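N-acetylglucosaminidase (Paenibacillus barengoltzii, PDB 6INX) probably cleaves N-acetylglucosamine-containing glycans as an endo-beta-N-acetylglucosaminidase of glycoside hydrolase family 18. Local coordinates at residues 234-239 / 304-309; 261-266 / 296-301; 278-283 / 289-294; 321-326 / 333-338. All coordinates share one frame; numbering follows the deposited sequence.

Interaction 1. Residues 234-239 / 304-309; sequences AAFYSR and MSIRYK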
# COMPACT_ATOMS: atom_id res chain seq x y z
N ALA A 234 19.09 -4.99 -4.33
CA ALA A 234 19.13 -6.32 -3.74
C ALA A 234 19.46 -6.20 -2.27
O ALA A 234 20.21 -5.32 -1.84
CB ALA A 234 20.21 -7.20 -4.40
N ALA A 235 18.90 -7.11 -1.48
CA ALA A 235 19.03 -7.06 -0.03
C ALA A 235 19.80 -8.28 0.43
O ALA A 235 19.45 -9.41 0.10
CB ALA A 235 17.65 -7.04 0.63
N PHE A 236 20.85 -8.05 1.22
CA PHE A 236 21.61 -9.12 1.85
C PHE A 236 21.08 -9.48 3.24
O PHE A 236 21.83 -9.98 4.09
CB PHE A 236 23.10 -8.74 1.93
CG PHE A 236 23.83 -8.71 0.61
CD1 PHE A 236 23.17 -8.84 -0.61
CD2 PHE A 236 25.21 -8.53 0.60
CE1 PHE A 236 23.88 -8.80 -1.81
CE2 PHE A 236 25.91 -8.50 -0.60
CZ PHE A 236 25.26 -8.62 -1.79
N TYR A 237 19.78 -9.27 3.48
CA TYR A 237 19.18 -9.49 4.79
C TYR A 237 17.69 -9.72 4.57
O TYR A 237 17.16 -9.49 3.48
CB TYR A 237 19.39 -8.28 5.72
CG TYR A 237 18.62 -7.10 5.18
CD1 TYR A 237 19.16 -6.31 4.18
CD2 TYR A 237 17.32 -6.82 5.62
CE1 TYR A 237 18.45 -5.26 3.63
CE2 TYR A 237 16.61 -5.77 5.08
CZ TYR A 237 17.18 -5.00 4.08
OH TYR A 237 16.47 -3.97 3.53
N SER A 238 17.01 -10.14 5.63
CA SER A 238 15.61 -10.53 5.56
C SER A 238 14.69 -9.56 6.29
O SER A 238 15.11 -8.77 7.14
CB SER A 238 15.42 -11.94 6.14
OG SER A 238 15.66 -11.98 7.54
N ARG A 239 13.40 -9.66 5.96
CA ARG A 239 12.32 -9.11 6.76
C ARG A 239 11.51 -10.28 7.30
O ARG A 239 11.41 -11.32 6.65
CB ARG A 239 11.41 -8.20 5.91
CG ARG A 239 11.98 -6.79 5.66
CD ARG A 239 11.79 -5.91 6.88
NE ARG A 239 12.52 -4.65 6.75
CZ ARG A 239 12.43 -3.64 7.61
NH1 ARG A 239 11.61 -3.72 8.66
NH2 ARG A 239 13.15 -2.55 7.41
N MET A 304 19.59 -17.22 -6.28
CA MET A 304 18.58 -17.49 -7.31
C MET A 304 17.81 -16.22 -7.68
O MET A 304 17.68 -15.87 -8.86
CB MET A 304 17.64 -18.59 -6.80
CG MET A 304 16.73 -19.24 -7.82
SD MET A 304 15.83 -20.64 -7.09
CE MET A 304 17.14 -21.86 -6.95
N SER A 305 17.31 -15.50 -6.68
CA SER A 305 16.59 -14.26 -6.98
C SER A 305 17.53 -13.20 -7.55
O SER A 305 17.14 -12.43 -8.43
CB SER A 305 15.85 -13.76 -5.74
OG SER A 305 16.73 -13.51 -4.66
N ILE A 306 18.77 -13.15 -7.07
CA ILE A 306 19.74 -12.21 -7.62
C ILE A 306 20.00 -12.49 -9.11
O ILE A 306 20.04 -11.57 -9.92
CB ILE A 306 21.02 -12.19 -6.78
CG1 ILE A 306 20.76 -11.46 -5.45
CG2 ILE A 306 22.17 -11.54 -7.54
CD1 ILE A 306 21.93 -11.57 -4.47
N ARG A 307 20.14 -13.77 -9.50
CA ARG A 307 20.32 -14.05 -10.93
C ARG A 307 19.13 -13.55 -11.73
O ARG A 307 19.30 -12.97 -12.80
CB ARG A 307 20.58 -15.54 -11.22
CG ARG A 307 20.53 -16.00 -12.72
CD ARG A 307 21.70 -15.34 -13.42
NE ARG A 307 21.86 -15.66 -14.83
CZ ARG A 307 22.84 -16.43 -15.32
NH1 ARG A 307 23.77 -16.98 -14.53
NH2 ARG A 307 22.90 -16.62 -16.66
N TYR A 308 17.92 -13.77 -11.22
CA TYR A 308 16.75 -13.27 -11.93
C TYR A 308 16.77 -11.75 -12.02
O TYR A 308 16.41 -11.18 -13.06
CB TYR A 308 15.46 -13.75 -11.27
CG TYR A 308 15.02 -15.14 -11.70
CD1 TYR A 308 14.45 -15.35 -12.95
CD2 TYR A 308 15.15 -16.23 -10.85
CE1 TYR A 308 14.04 -16.61 -13.35
CE2 TYR A 308 14.74 -17.50 -11.24
CZ TYR A 308 14.19 -17.68 -12.49
OH TYR A 308 13.78 -18.94 -12.89
N LYS A 309 17.20 -11.07 -10.96
CA LYS A 309 17.28 -9.61 -10.99
C LYS A 309 18.30 -9.14 -12.03
O LYS A 309 18.06 -8.16 -12.74
CB LYS A 309 17.63 -9.07 -9.61
CG LYS A 309 16.50 -9.21 -8.58
CD LYS A 309 16.85 -8.54 -7.26
CE LYS A 309 15.69 -8.67 -6.26
NZ LYS A 309 15.94 -7.96 -4.96
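The side chain of I306 lies over A234 and reaches F236 with its tip. CG1 of I306 sits 4.4 Å from CB of A234. One bond further on, CD1 of I306 comes to 4.3 Å from CE1 of the F236 ring, and the methyl approaches that ring at a slant. I306 is extended beyond CG1 (chi2 171°), which carries CD1 away from the helix and toward the ring. K309 lies one helical turn after I306 and points toward the same strand. Its chain is fully extended beyond CG, with chi2, chi3 and chi4 all near 180°. NZ therefore ends beside the strand backbone, 3.8 Å from CA of A234. That nitrogen does not bond to A234. Its polar partners are D301 and T199, so the buried charge is met from outside the two segments. The packing belongs to the TIM barrel: 230-235 is a parallel barrel strand and 303-316 is a helix on the outside of the barrel. The chain between them makes the antiparallel sheet that starts with strand 237-241. F236 is the break between the two strands. L334 of helix 333-341 touches both F236 and I306, and A337 and L338 also pack on I306.

Interaction 2. Residues 261-266 / 296-301; sequences YGPDFT and TFISYD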
# COMPACT_ATOMS: atom_id res chain seq x y z
N TYR A 261 13.13 -6.37 11.01
CA TYR A 261 14.31 -7.00 10.44
C TYR A 261 14.39 -8.45 10.90
O TYR A 261 14.15 -8.77 12.06
CB TYR A 261 15.58 -6.27 10.87
CG TYR A 261 15.80 -4.98 10.14
CD1 TYR A 261 16.08 -4.96 8.78
CD2 TYR A 261 15.73 -3.77 10.81
CE1 TYR A 261 16.29 -3.77 8.12
CE2 TYR A 261 15.94 -2.58 10.16
CZ TYR A 261 16.22 -2.58 8.81
OH TYR A 261 16.42 -1.39 8.16
N GLY A 262 14.75 -9.32 9.97
CA GLY A 262 15.05 -10.69 10.30
C GLY A 262 16.55 -10.89 10.27
O GLY A 262 17.34 -9.94 10.25
N PRO A 263 16.97 -12.14 10.25
CA PRO A 263 18.41 -12.44 10.19
C PRO A 263 19.04 -11.90 8.91
O PRO A 263 18.40 -11.82 7.86
CB PRO A 263 18.45 -13.97 10.23
CG PRO A 263 17.13 -14.38 10.85
CD PRO A 263 16.14 -13.36 10.39
N ASP A 264 20.31 -11.53 9.00
CA ASP A 264 21.04 -11.24 7.78
C ASP A 264 21.35 -12.53 7.03
O ASP A 264 21.10 -13.64 7.52
CB ASP A 264 22.29 -10.39 8.04
CG ASP A 264 23.35 -11.09 8.89
OD1 ASP A 264 23.30 -12.32 9.08
OD2 ASP A 264 24.25 -10.37 9.37
N PHE A 265 21.89 -12.40 5.82
CA PHE A 265 22.11 -13.60 5.02
C PHE A 265 23.09 -14.55 5.69
O PHE A 265 22.93 -15.77 5.60
CB PHE A 265 22.52 -13.28 3.59
CG PHE A 265 22.53 -14.49 2.70
CD1 PHE A 265 21.35 -14.99 2.19
CD2 PHE A 265 23.71 -15.15 2.42
CE1 PHE A 265 21.33 -16.11 1.39
CE2 PHE A 265 23.71 -16.28 1.61
CZ PHE A 265 22.51 -16.76 1.10
N THR A 266 24.13 -14.02 6.35
CA THR A 266 25.03 -14.88 7.13
C THR A 266 24.25 -15.79 8.07
O THR A 266 24.45 -17.02 8.08
CB THR A 266 25.98 -14.02 7.95
OG1 THR A 266 26.63 -13.07 7.10
CG2 THR A 266 27.03 -14.90 8.65
N THR A 296 6.73 -18.57 11.82
CA THR A 296 7.59 -17.44 11.54
C THR A 296 7.89 -17.41 10.05
O THR A 296 8.37 -18.40 9.49
CB THR A 296 8.90 -17.55 12.34
OG1 THR A 296 8.60 -17.59 13.75
CG2 THR A 296 9.83 -16.37 12.06
N PHE A 297 7.61 -16.27 9.40
CA PHE A 297 7.77 -16.10 7.97
C PHE A 297 8.94 -15.16 7.71
O PHE A 297 8.99 -14.07 8.29
CB PHE A 297 6.49 -15.50 7.37
CG PHE A 297 6.58 -15.21 5.91
CD1 PHE A 297 7.09 -13.99 5.45
CD2 PHE A 297 6.15 -16.13 4.98
CE1 PHE A 297 7.18 -13.73 4.09
CE2 PHE A 297 6.23 -15.86 3.64
CZ PHE A 297 6.74 -14.67 3.19
N ILE A 298 9.84 -15.55 6.79
CA ILE A 298 11.06 -14.81 6.50
C ILE A 298 11.18 -14.60 5.00
O ILE A 298 11.15 -15.57 4.24
CB ILE A 298 12.30 -15.55 7.03
CG1 ILE A 298 12.24 -15.63 8.56
CG2 ILE A 298 13.58 -14.87 6.56
CD1 ILE A 298 13.31 -16.52 9.22
N SER A 299 11.34 -13.34 4.58
CA SER A 299 11.52 -12.98 3.18
C SER A 299 12.96 -12.53 2.97
O SER A 299 13.48 -11.75 3.77
CB SER A 299 10.60 -11.81 2.83
OG SER A 299 10.98 -11.23 1.61
N TYR A 300 13.59 -12.95 1.87
CA TYR A 300 15.00 -12.61 1.66
C TYR A 300 15.33 -12.70 0.18
O TYR A 300 14.50 -13.09 -0.64
CB TYR A 300 15.90 -13.50 2.53
CG TYR A 300 15.97 -14.96 2.13
CD1 TYR A 300 14.86 -15.78 2.24
CD2 TYR A 300 17.16 -15.52 1.68
CE1 TYR A 300 14.92 -17.12 1.89
CE2 TYR A 300 17.23 -16.88 1.33
CZ TYR A 300 16.10 -17.67 1.44
OH TYR A 300 16.16 -19.01 1.10
N ASP A 301 16.57 -12.31 -0.15
CA ASP A 301 17.18 -12.48 -1.47
C ASP A 301 18.23 -13.58 -1.38
O ASP A 301 18.93 -13.71 -0.36
CB ASP A 301 17.93 -11.19 -1.88
CG ASP A 301 17.27 -10.43 -3.04
OD1 ASP A 301 16.42 -10.99 -3.77
OD2 ASP A 301 17.63 -9.24 -3.23
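OD2 of D301 is gripped twice, by a salt bridge with K309 and a hydrogen bond from A235 N, and OD1 is bonded to S305 OG. Both carboxylate oxygens are thus held, and the backbone O of D301 lies against F265. That O is 3.7 Å from CD1 of F265, approached at a slant to the ring. It is a packing contact; the carboxylate turns to the other side, to S305 and K309. F265 also meets Y300. CE1 of F265 and CE2 of Y300 are 4.2 Å apart, and each atom lies near the plane of the other ring. The two rings thus touch edge to edge, without a stack. F265 has CG anti to its backbone N (chi1 -170°), which swings the ring toward 296-301. Further along, P263 and I298 make a looser apolar contact, with CD of P263 and CD1 of I298 4.4 Å apart. Next to F265, D264 is the N-cap of helix 265-272, its OD1 accepting from the N of E267. The contact lies in the alpha+beta insertion between a barrel strand and its helix, as in many family 18 enzymes. Strand 237-241 runs between strands 260-264 and 297-299 in its antiparallel sheet, and S238 touches both I298 and Y300. Helix 265-272 covers the same side chains through L268 and Y272, and strand 288-292 borders 297-299 on its other side.

Interaction 3. Residues 278-283 / 289-294; sequences FVRYWD and PYLFDG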
# COMPACT_ATOMS: atom_id res chain seq x y z
N PHE A 278 12.59 -24.60 9.58
CA PHE A 278 12.24 -23.67 8.52
C PHE A 278 12.45 -24.33 7.17
O PHE A 278 13.52 -24.88 6.89
CB PHE A 278 13.10 -22.41 8.60
CG PHE A 278 12.72 -21.50 9.73
CD1 PHE A 278 13.23 -21.70 11.00
CD2 PHE A 278 11.83 -20.45 9.53
CE1 PHE A 278 12.89 -20.88 12.05
CE2 PHE A 278 11.47 -19.62 10.58
CZ PHE A 278 12.00 -19.83 11.84
N VAL A 279 11.43 -24.28 6.33
CA VAL A 279 11.48 -24.83 4.98
C VAL A 279 11.62 -23.68 3.99
O VAL A 279 10.92 -22.66 4.10
CB VAL A 279 10.22 -25.65 4.68
CG1 VAL A 279 10.28 -26.21 3.28
CG2 VAL A 279 10.07 -26.76 5.71
N ARG A 280 12.54 -23.82 3.04
CA ARG A 280 12.64 -22.85 1.96
C ARG A 280 11.65 -23.17 0.85
O ARG A 280 11.58 -24.30 0.36
CB ARG A 280 14.06 -22.81 1.39
CG ARG A 280 14.20 -21.87 0.19
CD ARG A 280 15.53 -22.08 -0.50
NE ARG A 280 15.80 -21.12 -1.57
CZ ARG A 280 15.43 -21.26 -2.85
NH1 ARG A 280 14.71 -22.32 -3.23
NH2 ARG A 280 15.76 -20.34 -3.75
N TYR A 281 10.89 -22.15 0.47
CA TYR A 281 9.98 -22.21 -0.67
C TYR A 281 10.43 -21.20 -1.71
O TYR A 281 11.08 -20.19 -1.39
CB TYR A 281 8.55 -21.92 -0.22
CG TYR A 281 8.06 -22.91 0.80
CD1 TYR A 281 7.73 -24.21 0.42
CD2 TYR A 281 7.95 -22.57 2.14
CE1 TYR A 281 7.29 -25.13 1.34
CE2 TYR A 281 7.51 -23.48 3.08
CZ TYR A 281 7.17 -24.76 2.67
OH TYR A 281 6.74 -25.68 3.60
N TRP A 282 10.10 -21.48 -2.96
CA TRP A 282 10.39 -20.59 -4.07
C TRP A 282 9.08 -20.12 -4.67
O TRP A 282 8.22 -20.94 -5.03
CB TRP A 282 11.25 -21.29 -5.13
CG TRP A 282 11.54 -20.45 -6.35
CD1 TRP A 282 10.99 -20.58 -7.59
CD2 TRP A 282 12.43 -19.32 -6.43
NE1 TRP A 282 11.49 -19.62 -8.44
CE2 TRP A 282 12.37 -18.84 -7.75
CE3 TRP A 282 13.27 -18.68 -5.51
CZ2 TRP A 282 13.13 -17.75 -8.18
CZ3 TRP A 282 14.02 -17.60 -5.95
CH2 TRP A 282 13.95 -17.15 -7.26
N ASP A 283 8.90 -18.80 -4.75
CA ASP A 283 7.73 -18.21 -5.40
C ASP A 283 8.09 -18.02 -6.87
O ASP A 283 8.83 -17.10 -7.23
CB ASP A 283 7.39 -16.89 -4.72
CG ASP A 283 6.09 -16.29 -5.21
OD1 ASP A 283 5.79 -16.45 -6.41
OD2 ASP A 283 5.40 -15.64 -4.40
N PRO A 289 12.64 -16.19 -2.89
CA PRO A 289 12.60 -17.25 -1.89
C PRO A 289 12.03 -16.75 -0.57
O PRO A 289 12.08 -15.57 -0.23
CB PRO A 289 14.09 -17.57 -1.71
CG PRO A 289 14.74 -16.19 -1.77
CD PRO A 289 13.93 -15.46 -2.86
N TYR A 290 11.47 -17.69 0.19
CA TYR A 290 10.96 -17.38 1.52
C TYR A 290 11.07 -18.61 2.40
O TYR A 290 11.11 -19.74 1.91
CB TYR A 290 9.53 -16.81 1.48
CG TYR A 290 8.46 -17.70 0.88
CD1 TYR A 290 8.34 -17.83 -0.50
CD2 TYR A 290 7.52 -18.33 1.68
CE1 TYR A 290 7.34 -18.61 -1.07
CE2 TYR A 290 6.51 -19.12 1.13
CZ TYR A 290 6.43 -19.25 -0.25
OH TYR A 290 5.42 -20.03 -0.78
N LEU A 291 11.11 -18.39 3.71
CA LEU A 291 11.20 -19.45 4.70
C LEU A 291 9.98 -19.43 5.60
O LEU A 291 9.47 -18.36 5.94
CB LEU A 291 12.43 -19.27 5.60
CG LEU A 291 13.77 -19.06 4.91
CD1 LEU A 291 14.88 -19.00 5.95
CD2 LEU A 291 14.03 -20.18 3.91
N PHE A 292 9.51 -20.61 5.99
CA PHE A 292 8.40 -20.71 6.92
C PHE A 292 8.56 -21.99 7.72
O PHE A 292 8.89 -23.04 7.16
CB PHE A 292 7.06 -20.74 6.18
CG PHE A 292 5.87 -20.52 7.07
CD1 PHE A 292 5.82 -19.42 7.91
CD2 PHE A 292 4.79 -21.39 7.04
CE1 PHE A 292 4.72 -19.20 8.73
CE2 PHE A 292 3.68 -21.16 7.85
CZ PHE A 292 3.65 -20.07 8.69
N ASP A 293 8.32 -21.90 9.03
CA ASP A 293 8.38 -23.06 9.91
C ASP A 293 7.02 -23.41 10.50
O ASP A 293 6.95 -24.22 11.43
CB ASP A 293 9.38 -22.83 11.04
CG ASP A 293 8.87 -21.85 12.10
OD1 ASP A 293 7.96 -21.04 11.79
OD2 ASP A 293 9.36 -21.88 13.24
N GLY A 294 5.96 -22.78 10.01
CA GLY A 294 4.63 -22.95 10.57
C GLY A 294 4.15 -21.77 11.39
O GLY A 294 2.96 -21.71 11.71
O HOH W 1 5.68 -20.73 -3.41
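Strands 279-283 and 289-292 pair antiparallel, with V279-F292 and Y281-Y290 as hydrogen-bonded pairs and R280-L291 and W282-P289 as non-hydrogen-bonded pairs. The bond from Y281 N to Y290 O is 2.8 Å long and almost straight (177° at the hydrogen). On the face with V279 and F292, CB of Y281 lies over the Y290 ring, 3.7 Å from its centroid, in a CH-pi contact. Y290 has chi1 60°, which tilts its ring across the pair to receive that CB. The Y281 and Y290 rings lie oblique to each other, planes 36° apart. A water bridges Y290 OH (2.7 Å) and the backbone O of W282 (3.0 Å). This is a beta hairpin, and 279-283 is an outermost strand, within this chain, of the five-strand sheet inserted between a barrel strand and its helix. On the other face, CD2 of L291 touches CB of R280 at 3.6 Å. CZ3 of W282 reaches CD of P289 at 3.8 Å. The guanidinium of R280 passes CB of P289 on its way to a salt bridge with D302. At the open end of the hairpin, the D293 side chain lies flat on F278. Its CB is 3.7 Å from the centroid of the F278 ring, and the carboxylate is almost parallel to the ring. D293 OD1 also accepts from the N atoms of Q295 and T296.

Interaction 4. Residues 321-326 / 333-338; sequences VMFWEY and RLLDAL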
# COMPACT_ATOMS: atom_id res chain seq x y z
N VAL A 321 22.74 -2.85 -10.57
CA VAL A 321 22.20 -3.31 -9.29
C VAL A 321 23.04 -2.74 -8.16
O VAL A 321 24.27 -2.65 -8.28
CB VAL A 321 22.17 -4.85 -9.20
CG1 VAL A 321 21.58 -5.30 -7.85
CG2 VAL A 321 21.41 -5.45 -10.38
N MET A 322 22.38 -2.36 -7.07
CA MET A 322 23.05 -2.02 -5.83
C MET A 322 22.56 -2.94 -4.72
O MET A 322 21.49 -3.55 -4.82
CB MET A 322 22.87 -0.54 -5.45
CG MET A 322 21.44 -0.15 -5.20
SD MET A 322 20.94 -0.51 -3.51
CE MET A 322 19.45 0.49 -3.42
N PHE A 323 23.33 -3.03 -3.64
CA PHE A 323 22.93 -3.87 -2.52
C PHE A 323 23.17 -3.21 -1.17
O PHE A 323 24.10 -2.42 -0.99
CB PHE A 323 23.59 -5.26 -2.58
CG PHE A 323 25.09 -5.24 -2.44
CD1 PHE A 323 25.69 -5.23 -1.19
CD2 PHE A 323 25.90 -5.29 -3.57
CE1 PHE A 323 27.08 -5.24 -1.07
CE2 PHE A 323 27.28 -5.31 -3.45
CZ PHE A 323 27.87 -5.29 -2.20
N TRP A 324 22.31 -3.56 -0.22
CA TRP A 324 22.48 -3.24 1.19
C TRP A 324 22.55 -4.57 1.93
O TRP A 324 21.61 -5.36 1.82
CB TRP A 324 21.27 -2.45 1.73
CG TRP A 324 21.44 -2.16 3.19
CD1 TRP A 324 21.13 -2.98 4.25
CD2 TRP A 324 22.04 -0.99 3.76
NE1 TRP A 324 21.48 -2.38 5.43
CE2 TRP A 324 22.05 -1.16 5.16
CE3 TRP A 324 22.57 0.18 3.21
CZ2 TRP A 324 22.56 -0.19 6.02
CZ3 TRP A 324 23.07 1.13 4.07
CH2 TRP A 324 23.07 0.94 5.46
N GLU A 325 23.63 -4.83 2.66
CA GLU A 325 24.85 -4.03 2.81
C GLU A 325 26.01 -5.05 2.90
O GLU A 325 25.79 -6.21 3.25
CB GLU A 325 24.77 -3.20 4.09
CG GLU A 325 25.99 -2.31 4.39
CD GLU A 325 27.02 -3.03 5.25
OE1 GLU A 325 26.67 -4.04 5.89
OE2 GLU A 325 28.20 -2.59 5.29
N TYR A 326 27.24 -4.61 2.59
CA TYR A 326 28.39 -5.50 2.44
C TYR A 326 28.55 -6.49 3.61
O TYR A 326 28.77 -7.69 3.39
CB TYR A 326 29.64 -4.65 2.28
CG TYR A 326 30.96 -5.39 2.40
CD1 TYR A 326 31.56 -5.96 1.29
CD2 TYR A 326 31.61 -5.48 3.62
CE1 TYR A 326 32.79 -6.62 1.41
CE2 TYR A 326 32.81 -6.13 3.75
CZ TYR A 326 33.39 -6.70 2.64
OH TYR A 326 34.60 -7.34 2.78
N ARG A 333 28.75 -15.07 -0.96
CA ARG A 333 28.11 -15.67 -2.12
C ARG A 333 27.22 -14.68 -2.86
O ARG A 333 27.10 -14.77 -4.09
CB ARG A 333 27.32 -16.92 -1.69
CG ARG A 333 28.15 -17.89 -0.84
CD ARG A 333 27.66 -19.33 -0.94
NE ARG A 333 26.35 -19.52 -0.33
CZ ARG A 333 26.14 -19.99 0.90
NH1 ARG A 333 27.16 -20.31 1.69
NH2 ARG A 333 24.90 -20.12 1.35
N LEU A 334 26.59 -13.74 -2.15
CA LEU A 334 25.62 -12.88 -2.80
C LEU A 334 26.30 -11.85 -3.69
O LEU A 334 25.83 -11.58 -4.81
CB LEU A 334 24.70 -12.22 -1.77
CG LEU A 334 23.82 -13.16 -0.94
CD1 LEU A 334 22.81 -12.37 -0.12
CD2 LEU A 334 23.12 -14.18 -1.84
N LEU A 335 27.42 -11.29 -3.24
CA LEU A 335 28.21 -10.41 -4.11
C LEU A 335 28.75 -11.17 -5.32
O LEU A 335 28.74 -10.66 -6.44
CB LEU A 335 29.34 -9.76 -3.33
CG LEU A 335 30.34 -8.94 -4.16
CD1 LEU A 335 29.65 -7.91 -5.05
CD2 LEU A 335 31.36 -8.28 -3.25
N ASP A 336 29.22 -12.40 -5.11
CA ASP A 336 29.68 -13.20 -6.25
C ASP A 336 28.56 -13.42 -7.26
O ASP A 336 28.77 -13.29 -8.48
CB ASP A 336 30.22 -14.53 -5.75
CG ASP A 336 31.54 -14.89 -6.38
OD1 ASP A 336 32.27 -13.97 -6.81
OD2 ASP A 336 31.86 -16.10 -6.45
N ALA A 337 27.35 -13.74 -6.79
CA ALA A 337 26.23 -13.95 -7.69
C ALA A 337 25.91 -12.69 -8.48
O ALA A 337 25.60 -12.76 -9.68
CB ALA A 337 25.00 -14.40 -6.89
N LEU A 338 25.96 -11.53 -7.83
CA LEU A 338 25.72 -10.27 -8.53
C LEU A 338 26.80 -10.02 -9.58
O LEU A 338 26.50 -9.66 -10.73
CB LEU A 338 25.70 -9.13 -7.50
CG LEU A 338 24.99 -7.84 -7.88
CD1 LEU A 338 23.55 -8.15 -8.17
CD2 LEU A 338 25.10 -6.85 -6.72
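L338 leaves helix 333-341 toward the strand, with V321 and F323 as its partners. CB and CG of L338 serve as the stem. CG stands anti to the backbone N (chi1 -158°), and this directs the forked end at strand 321-324. CD1 takes V321: it is 3.5 Å from CG1 of V321, a close carbon pair, and 3.7 Å from CB of V321. CD2 takes F323. It lies 3.6 Å from CD2 of the F323 ring and 4.0 Å from CG1 of V321. The leucine fork thus straddles two residues that point to the same side of the strand. L335 comes one turn earlier on the helix. Its CD1 meets CE2 of F323 at 3.9 Å, so the two leucines touch neighbouring atoms along one side of the phenylalanine ring. Both approach that ring at a slant. The F323 ring also has the backbone N of Y326 at the edge, in plane. F236 stacks on the same ring. All four touching side chains are apolar and buried. V313 packs on V321, and C310 and I306 pack on L338, so helix 303-316 borders the contact. The W324-E325 peptide at the end of the strand is a non-proline cis peptide, a known feature of the last barrel strand in family 18. The axes of 321-324 and 333-338 run antiparallel at 174° and come within 10.5 Å. This is the last beta-alpha unit of a TIM barrel, with the helix layered on the outside of its strand.

In the fold
Interactions 1 and 4 lie at the barrel wall, centres 8 Å apart, and 234-239 runs on into the insert. Their strands pair through A234 N to M322 O (2.8 Å) and F236 N to W324 O (2.8 Å). Interactions 2 and 3 belong to the inserted sheet, centres 10 Å apart, joined by L291 N to I298 O (2.9 Å). Along the chain, interaction 3 is nested within interaction 2, and that within interaction 1. K309 NZ to D301 OD2 (2.7 Å) ties barrel to insert. F265 meets L334 between interactions 2 and 4. In family 18 enzymes the substrate cleft lies at the C-terminal ends of the barrel strands. The insert follows that end of strand 230-235 and so probably stands beside the cleft.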